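PDB 1J5X: glucosamine-6-phosphate deaminase from Thermotoga maritima, which contains a SIS domain and is built as an alpha/beta protein around two parallel beta sheets flanked by helices. Local coordinates for residues Leu103-Ser108 / Arg129-Thr134; Thr110-Glu115 / Glu138-Lys143; Ser238-Glu243 / Ile324-Ser329. One frame throughout, in Å; residues are numbered along the deposited sequence.

Overall arrangement
Contacts 1 and 2 lie in the same SIS-domain half, contact 1 within its parallel sheet and contact 2 in the loops and helix starts beyond those strands, while contact 3 lies in the second alpha/beta half. Contact 1 pairs two neighbouring strands; its centre is about 10 Å from that of contact 2. The two meet: S108 OG and T113 OG1 are 2.7 Å apart, probably hydrogen-bonded, and L141 CD2 packs 3.6 Å from L106 O at the end of the sheet. Contact 3 is on the other side of the chain's centre from contact 1, their centres about 32 Å apart. Between contacts 2 and 3 the nearest atoms are about 18 Å apart.

Contact 1 (Leu103-Ser108 / Arg129-Thr134); sequences LAFLFS and RTIGIT
The carbonyl oxygen of A104 is approached by two consecutive residues of the neighbouring strand: I131 N donates to A104 O at 2.8 Å, and CA of T130 adds a weaker CA-H...O contact. The parallel ladder continues in both directions, with A104 N bonded to R129 O, L106 N to I131 O, I133 N to L106 O, and S108 N to I133 O. The L106 N to I131 O bond, also 2.8 Å, is nearly straight at 173°.

On the face that carries L103, F105 and F107, I131 fills the middle. Its CG1 stands anti to the carbonyl carbon (chi1 -69°), and the terminal CD1 lies over the centre of the F105 ring, 3.6 Å from the ring centroid. This is a CH-pi contact, and the same methyl meets L103 CD1 at 3.7 Å. Beta-branched isoleucine suits an extended strand while still sending out a long branch to reach the ring. F105 also stacks on F57 of the next strand.

These two strands are the ends of a beta-alpha-beta unit, strand 102-107, helix 114-125, strand 128-134, at the interior of the parallel sheet of the SIS domain. I133 lies alongside F107, pointing the same way: its CG2 touches F107 CD2 at 3.8 Å, while CG1 sits above the ring, offset toward the rim. Helix 62-78 covers F107 with L66, A67 and I70.

The opposite face carries A104, L106 and T130 and is covered by helix 114-125. There L106 CD2 packs against T130 CB at 3.9 Å, and G132, level with L106, adds no side chain. T130 OG1 is hydrogen-bonded to N120 of that helix. T134 OG1 lies 3.0 Å from S108 O and has hydrogen bonds with R109 O and E136 N.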
# COMPACT_ATOMS: atom_id res chain seq x y z
N LEU A 103 -13.11 15.15 -9.21
CA LEU A 103 -11.99 14.51 -9.91
C LEU A 103 -11.88 13.12 -9.28
O LEU A 103 -12.07 12.99 -8.06
CB LEU A 103 -10.71 15.28 -9.65
CG LEU A 103 -9.45 14.72 -10.31
CD1 LEU A 103 -9.57 14.79 -11.85
CD2 LEU A 103 -8.23 15.54 -9.88
N ALA A 104 -11.62 12.08 -10.08
CA ALA A 104 -11.51 10.72 -9.55
C ALA A 104 -10.27 10.03 -10.09
O ALA A 104 -10.04 10.03 -11.30
CB ALA A 104 -12.74 9.90 -9.93
N PHE A 105 -9.46 9.48 -9.20
CA PHE A 105 -8.29 8.73 -9.63
C PHE A 105 -8.79 7.28 -9.63
O PHE A 105 -9.28 6.77 -8.61
CB PHE A 105 -7.10 8.82 -8.66
CG PHE A 105 -6.38 10.16 -8.67
CD1 PHE A 105 -6.96 11.31 -8.10
CD2 PHE A 105 -5.09 10.23 -9.18
CE1 PHE A 105 -6.22 12.53 -8.05
CE2 PHE A 105 -4.36 11.43 -9.12
CZ PHE A 105 -4.94 12.56 -8.56
N LEU A 106 -8.67 6.62 -10.78
CA LEU A 106 -9.10 5.20 -10.94
C LEU A 106 -7.81 4.33 -11.07
O LEU A 106 -6.93 4.65 -11.87
CB LEU A 106 -9.94 5.07 -12.24
CG LEU A 106 -11.40 5.54 -12.30
CD1 LEU A 106 -12.29 4.51 -11.70
CD2 LEU A 106 -11.57 6.89 -11.62
N PHE A 107 -7.67 3.29 -10.25
CA PHE A 107 -6.47 2.46 -10.24
C PHE A 107 -6.73 1.04 -10.74
O PHE A 107 -7.61 0.36 -10.24
CB PHE A 107 -5.92 2.30 -8.82
CG PHE A 107 -5.54 3.60 -8.15
CD1 PHE A 107 -6.52 4.44 -7.63
CD2 PHE A 107 -4.19 3.97 -8.05
CE1 PHE A 107 -6.16 5.66 -7.03
CE2 PHE A 107 -3.79 5.20 -7.43
CZ PHE A 107 -4.79 6.05 -6.92
N SER A 108 -5.93 0.61 -11.70
CA SER A 108 -6.03 -0.81 -12.16
C SER A 108 -4.66 -1.01 -12.82
O SER A 108 -4.39 -0.44 -13.86
CB SER A 108 -7.14 -0.99 -13.22
OG SER A 108 -6.97 -2.34 -13.76
N ARG A 129 -14.34 14.03 -13.75
CA ARG A 129 -13.26 13.77 -14.70
C ARG A 129 -12.38 12.66 -14.09
O ARG A 129 -12.06 12.69 -12.87
CB ARG A 129 -12.46 15.04 -14.96
CG ARG A 129 -11.35 14.78 -15.98
CD ARG A 129 -10.64 16.03 -16.42
NE ARG A 129 -11.55 16.98 -17.05
CZ ARG A 129 -11.12 17.99 -17.82
NH1 ARG A 129 -9.80 18.14 -18.06
NH2 ARG A 129 -11.99 18.84 -18.37
N THR A 130 -12.01 11.68 -14.91
CA THR A 130 -11.23 10.57 -14.41
C THR A 130 -9.78 10.50 -14.83
O THR A 130 -9.40 10.78 -16.00
CB THR A 130 -11.90 9.20 -14.79
OG1 THR A 130 -11.89 9.07 -16.25
CG2 THR A 130 -13.37 9.17 -14.31
N ILE A 131 -8.95 10.12 -13.87
CA ILE A 131 -7.53 9.95 -14.12
C ILE A 131 -7.27 8.45 -14.09
O ILE A 131 -7.57 7.78 -13.11
CB ILE A 131 -6.67 10.63 -13.05
CG1 ILE A 131 -6.82 12.17 -13.17
CG2 ILE A 131 -5.22 10.19 -13.21
CD1 ILE A 131 -6.41 12.86 -11.84
N GLY A 132 -6.68 7.93 -15.18
CA GLY A 132 -6.46 6.50 -15.24
C GLY A 132 -5.08 6.05 -14.82
O GLY A 132 -4.15 6.10 -15.60
N ILE A 133 -4.95 5.52 -13.61
CA ILE A 133 -3.63 5.08 -13.17
C ILE A 133 -3.45 3.60 -13.54
O ILE A 133 -4.17 2.76 -13.01
CB ILE A 133 -3.51 5.20 -11.66
CG1 ILE A 133 -3.74 6.66 -11.24
CG2 ILE A 133 -2.15 4.65 -11.15
CD1 ILE A 133 -2.64 7.64 -11.67
N THR A 134 -2.45 3.29 -14.38
CA THR A 134 -2.26 1.89 -14.77
C THR A 134 -0.80 1.74 -15.24
O THR A 134 -0.12 2.75 -15.46
CB THR A 134 -3.20 1.56 -16.00
OG1 THR A 134 -2.97 0.21 -16.45
CG2 THR A 134 -2.97 2.47 -17.08

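Contact 2 (Thr110-Glu115 / Glu138-Lys143); sequences TGNTTE and ESRLAK
Two acceptors from the loop 110-113 meet the first turn of helix 140-144: N112 OD1 accepts from R140 N at 2.9 Å, and G111 O from L141 N, also at 2.9 Å. The first bond is the straighter, 166° at the hydrogen, with the donor tilted out of the amide plane; the second lies in the carbonyl plane. Amides of a helix's first turn lack acceptors within their own helix, so the loop supplies them. Asparagine's short amide brings OD1 there, mimicking a main-chain carbonyl.

S139 is the N-cap of this helix in the SIS domain. Its OG sits between the backbone N and the carbonyl carbon (chi1 66°) and accepts from A142 N at 3.3 Å, while it also hydrogen-bonds to E136 O. Serine suits the place because its short hydroxyl can turn back over the helix start.

G111 has a positive phi (77°), a conformation glycine accepts readily, and a beta carbon there would run into S139 OG. The absence of a side chain lets S139 OG come within 3.4 Å of G111 CA.

Packing spreads outward from these bonds. N112 and R140 cross at about a right angle, R140 CB lying 3.3 Å from N112 OD1, while the guanidinium leads away to a salt bridge with E144. L141 CB rests on G111 O, and S139 CB closes to 3.2 Å from T110 O.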
# COMPACT_ATOMS: atom_id res chain seq x y z
N THR A 110 -3.34 -3.62 -14.39
CA THR A 110 -3.41 -4.16 -15.79
C THR A 110 -4.24 -3.25 -16.67
O THR A 110 -4.18 -3.29 -17.92
CB THR A 110 -4.04 -5.60 -15.85
OG1 THR A 110 -5.41 -5.53 -15.45
CG2 THR A 110 -3.27 -6.61 -14.98
N GLY A 111 -5.05 -2.39 -16.03
CA GLY A 111 -5.90 -1.45 -16.76
C GLY A 111 -7.17 -2.08 -17.36
O GLY A 111 -7.92 -1.42 -18.03
N ASN A 112 -7.41 -3.34 -17.06
CA ASN A 112 -8.57 -3.99 -17.66
C ASN A 112 -9.57 -4.55 -16.62
O ASN A 112 -10.53 -5.25 -16.97
CB ASN A 112 -8.09 -5.09 -18.64
CG ASN A 112 -7.48 -4.49 -19.91
OD1 ASN A 112 -8.06 -3.42 -20.42
ND2 ASN A 112 -6.50 -5.05 -20.47
N THR A 113 -9.35 -4.19 -15.35
CA THR A 113 -10.22 -4.64 -14.24
C THR A 113 -11.65 -4.17 -14.51
O THR A 113 -11.93 -2.98 -14.58
CB THR A 113 -9.69 -4.07 -12.90
OG1 THR A 113 -8.31 -4.42 -12.79
CG2 THR A 113 -10.44 -4.67 -11.72
N THR A 114 -12.55 -5.14 -14.69
CA THR A 114 -13.92 -4.81 -15.06
C THR A 114 -14.61 -3.78 -14.16
O THR A 114 -15.21 -2.83 -14.65
CB THR A 114 -14.80 -6.04 -15.11
OG1 THR A 114 -14.18 -7.08 -15.92
CG2 THR A 114 -16.12 -5.65 -15.74
N GLU A 115 -14.49 -3.99 -12.85
CA GLU A 115 -15.11 -3.07 -11.90
C GLU A 115 -14.59 -1.64 -12.03
O GLU A 115 -15.33 -0.68 -11.87
CB GLU A 115 -14.87 -3.62 -10.50
CG GLU A 115 -15.70 -4.84 -10.21
CD GLU A 115 -15.13 -5.60 -9.04
OE1 GLU A 115 -15.24 -5.05 -7.90
OE2 GLU A 115 -14.53 -6.69 -9.21
N GLU A 138 -1.80 0.27 -23.33
CA GLU A 138 -2.79 -0.12 -24.32
C GLU A 138 -4.07 -0.63 -23.66
O GLU A 138 -4.98 -1.12 -24.36
CB GLU A 138 -2.20 -1.24 -25.23
CG GLU A 138 -0.99 -0.75 -25.95
CD GLU A 138 -0.43 -1.76 -26.95
OE1 GLU A 138 -0.62 -3.00 -26.72
OE2 GLU A 138 0.23 -1.27 -27.89
N SER A 139 -4.16 -0.50 -22.33
CA SER A 139 -5.33 -1.03 -21.63
C SER A 139 -6.55 -0.15 -21.81
O SER A 139 -6.48 0.99 -22.23
CB SER A 139 -5.06 -1.18 -20.11
OG SER A 139 -4.88 0.12 -19.56
N ARG A 140 -7.70 -0.75 -21.53
CA ARG A 140 -8.95 -0.02 -21.64
C ARG A 140 -8.91 1.23 -20.69
O ARG A 140 -9.40 2.28 -21.05
CB ARG A 140 -10.12 -0.92 -21.26
CG ARG A 140 -10.44 -1.97 -22.37
CD ARG A 140 -11.74 -2.68 -22.09
NE ARG A 140 -12.75 -1.68 -21.76
CZ ARG A 140 -13.98 -1.98 -21.34
NH1 ARG A 140 -14.35 -3.25 -21.22
NH2 ARG A 140 -14.84 -0.99 -21.02
N LEU A 141 -8.36 1.07 -19.49
CA LEU A 141 -8.31 2.29 -18.60
C LEU A 141 -7.45 3.41 -19.23
O LEU A 141 -7.78 4.61 -19.16
CB LEU A 141 -7.79 1.89 -17.20
CG LEU A 141 -7.89 3.05 -16.14
CD1 LEU A 141 -9.34 3.44 -16.02
CD2 LEU A 141 -7.34 2.63 -14.77
N ALA A 142 -6.35 3.03 -19.88
CA ALA A 142 -5.51 4.02 -20.52
C ALA A 142 -6.27 4.71 -21.63
O ALA A 142 -6.15 5.92 -21.86
CB ALA A 142 -4.19 3.38 -21.10
N LYS A 143 -7.11 3.94 -22.31
CA LYS A 143 -7.85 4.48 -23.44
C LYS A 143 -9.21 5.10 -23.10
O LYS A 143 -9.67 5.95 -23.85
CB LYS A 143 -8.05 3.36 -24.50
CG LYS A 143 -6.77 2.95 -25.19
CD LYS A 143 -6.90 1.56 -25.90
CE LYS A 143 -5.72 1.35 -26.91
NZ LYS A 143 -5.67 -0.08 -27.41

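Contact 3 (Ser238-Glu243 / Ile324-Ser329); sequences SLTFSE and ISRGIS
S238, the last residue of helix 222-238, faces the guanidinium of R326, the last residue of helix 313-326, which ends in a Schellman motif with G327 in positive phi. This places the contact in the second alpha/beta half of the chain, where helix 222-238 leads into the edge strand 241-245 of a four-stranded parallel sheet. R326 NH1 is modelled 2.3 Å from S238 O, a hydrogen bond near the guanidinium plane whose length is too short to be taken literally. S238 OG is hydrogen-bonded to C234 O.

L239 leaves the helix with positive phi (58°), and this turn carries its side chain toward I328. There the contact is apolar: L239 CG meets I328 CD1 at 3.8 Å, the two side chains crossing obliquely. CD1 of I328 also lies 3.9 Å from S238 C. The branched ends of L239 and I328 cover one another, with P334 against L239 and A323 against I328.

T240 turns its hydroxyl back. OG1 stands anti to the carbonyl carbon (chi1 -57°) and donates to S238 OG at 2.7 Å, which leaves its oxygen able to accept; the bond from R326 NH1 to T240 OG1, modelled at 2.4 Å, is doubtful too. Arginine suits the place because its long chain, extended from CG to NE, carries several N-H donors to the carbonyl end of the other helix; NH2 forms a salt bridge with D213.

Further on, S242 OG donates to T240 O at 3.0 Å, from above the carbonyl plane. One water links the segments, accepting from F241 N at 2.9 Å and from R326 NH2 at 3.2 Å.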
# COMPACT_ATOMS: atom_id res chain seq x y z
N SER A 238 1.63 -16.10 1.06
CA SER A 238 1.91 -17.18 1.97
C SER A 238 0.75 -17.95 2.54
O SER A 238 0.96 -18.87 3.33
CB SER A 238 2.74 -16.62 3.12
OG SER A 238 1.92 -16.07 4.15
N LEU A 239 -0.47 -17.54 2.21
CA LEU A 239 -1.66 -18.16 2.76
C LEU A 239 -1.77 -18.14 4.27
O LEU A 239 -2.25 -19.08 4.89
CB LEU A 239 -1.77 -19.62 2.23
CG LEU A 239 -1.73 -19.69 0.70
CD1 LEU A 239 -1.97 -21.19 0.19
CD2 LEU A 239 -2.85 -18.84 0.14
N THR A 240 -1.39 -17.02 4.90
CA THR A 240 -1.45 -16.92 6.32
C THR A 240 -2.56 -15.95 6.62
O THR A 240 -2.62 -14.88 5.95
CB THR A 240 -0.11 -16.36 6.84
OG1 THR A 240 0.95 -17.22 6.38
CG2 THR A 240 -0.12 -16.22 8.34
N PHE A 241 -3.37 -16.30 7.62
CA PHE A 241 -4.47 -15.46 8.06
C PHE A 241 -3.78 -14.18 8.56
O PHE A 241 -2.92 -14.25 9.45
CB PHE A 241 -5.25 -16.14 9.21
N SER A 242 -4.14 -13.05 7.97
CA SER A 242 -3.55 -11.77 8.36
C SER A 242 -4.65 -10.73 8.42
O SER A 242 -5.61 -10.80 7.63
CB SER A 242 -2.55 -11.33 7.31
OG SER A 242 -1.56 -12.32 7.04
N GLU A 243 -4.45 -9.75 9.27
CA GLU A 243 -5.44 -8.70 9.45
C GLU A 243 -4.78 -7.39 9.83
O GLU A 243 -3.67 -7.37 10.38
CB GLU A 243 -6.45 -9.07 10.52
CG GLU A 243 -5.84 -9.45 11.85
CD GLU A 243 -6.85 -10.03 12.88
OE1 GLU A 243 -8.11 -9.85 12.76
OE2 GLU A 243 -6.39 -10.62 13.86
N ILE A 324 8.08 -19.49 1.69
CA ILE A 324 9.20 -20.43 1.53
C ILE A 324 9.16 -21.39 2.68
O ILE A 324 9.31 -22.61 2.50
CB ILE A 324 10.58 -19.67 1.51
CG1 ILE A 324 10.65 -18.77 0.28
CG2 ILE A 324 11.78 -20.68 1.48
CD1 ILE A 324 10.19 -19.41 -0.98
N SER A 325 8.93 -20.83 3.86
CA SER A 325 8.81 -21.54 5.11
C SER A 325 7.76 -22.66 5.06
O SER A 325 7.96 -23.76 5.60
CB SER A 325 8.43 -20.54 6.18
OG SER A 325 8.37 -21.13 7.46
N ARG A 326 6.63 -22.37 4.41
CA ARG A 326 5.53 -23.32 4.28
C ARG A 326 5.80 -24.27 3.11
O ARG A 326 5.13 -25.28 2.97
CB ARG A 326 4.21 -22.59 4.00
CG ARG A 326 3.65 -21.82 5.16
CD ARG A 326 2.13 -21.67 4.98
NE ARG A 326 1.50 -21.44 6.27
CZ ARG A 326 0.77 -20.36 6.53
NH1 ARG A 326 0.60 -19.48 5.56
NH2 ARG A 326 0.27 -20.14 7.74
N GLY A 327 6.77 -23.90 2.27
CA GLY A 327 7.10 -24.70 1.12
C GLY A 327 6.11 -24.44 0.01
O GLY A 327 5.72 -25.35 -0.74
N ILE A 328 5.63 -23.20 -0.13
CA ILE A 328 4.70 -22.96 -1.21
C ILE A 328 5.30 -21.85 -2.03
O ILE A 328 6.17 -21.14 -1.56
CB ILE A 328 3.31 -22.54 -0.73
CG1 ILE A 328 3.31 -21.07 -0.34
CG2 ILE A 328 2.87 -23.43 0.46
CD1 ILE A 328 1.92 -20.53 -0.15
N SER A 329 4.82 -21.68 -3.26
CA SER A 329 5.36 -20.64 -4.12
C SER A 329 4.59 -19.35 -4.01
O SER A 329 3.40 -19.33 -4.28
CB SER A 329 5.25 -21.02 -5.57
OG SER A 329 5.75 -19.99 -6.40
O HOH W 1 -2.51 -18.84 8.73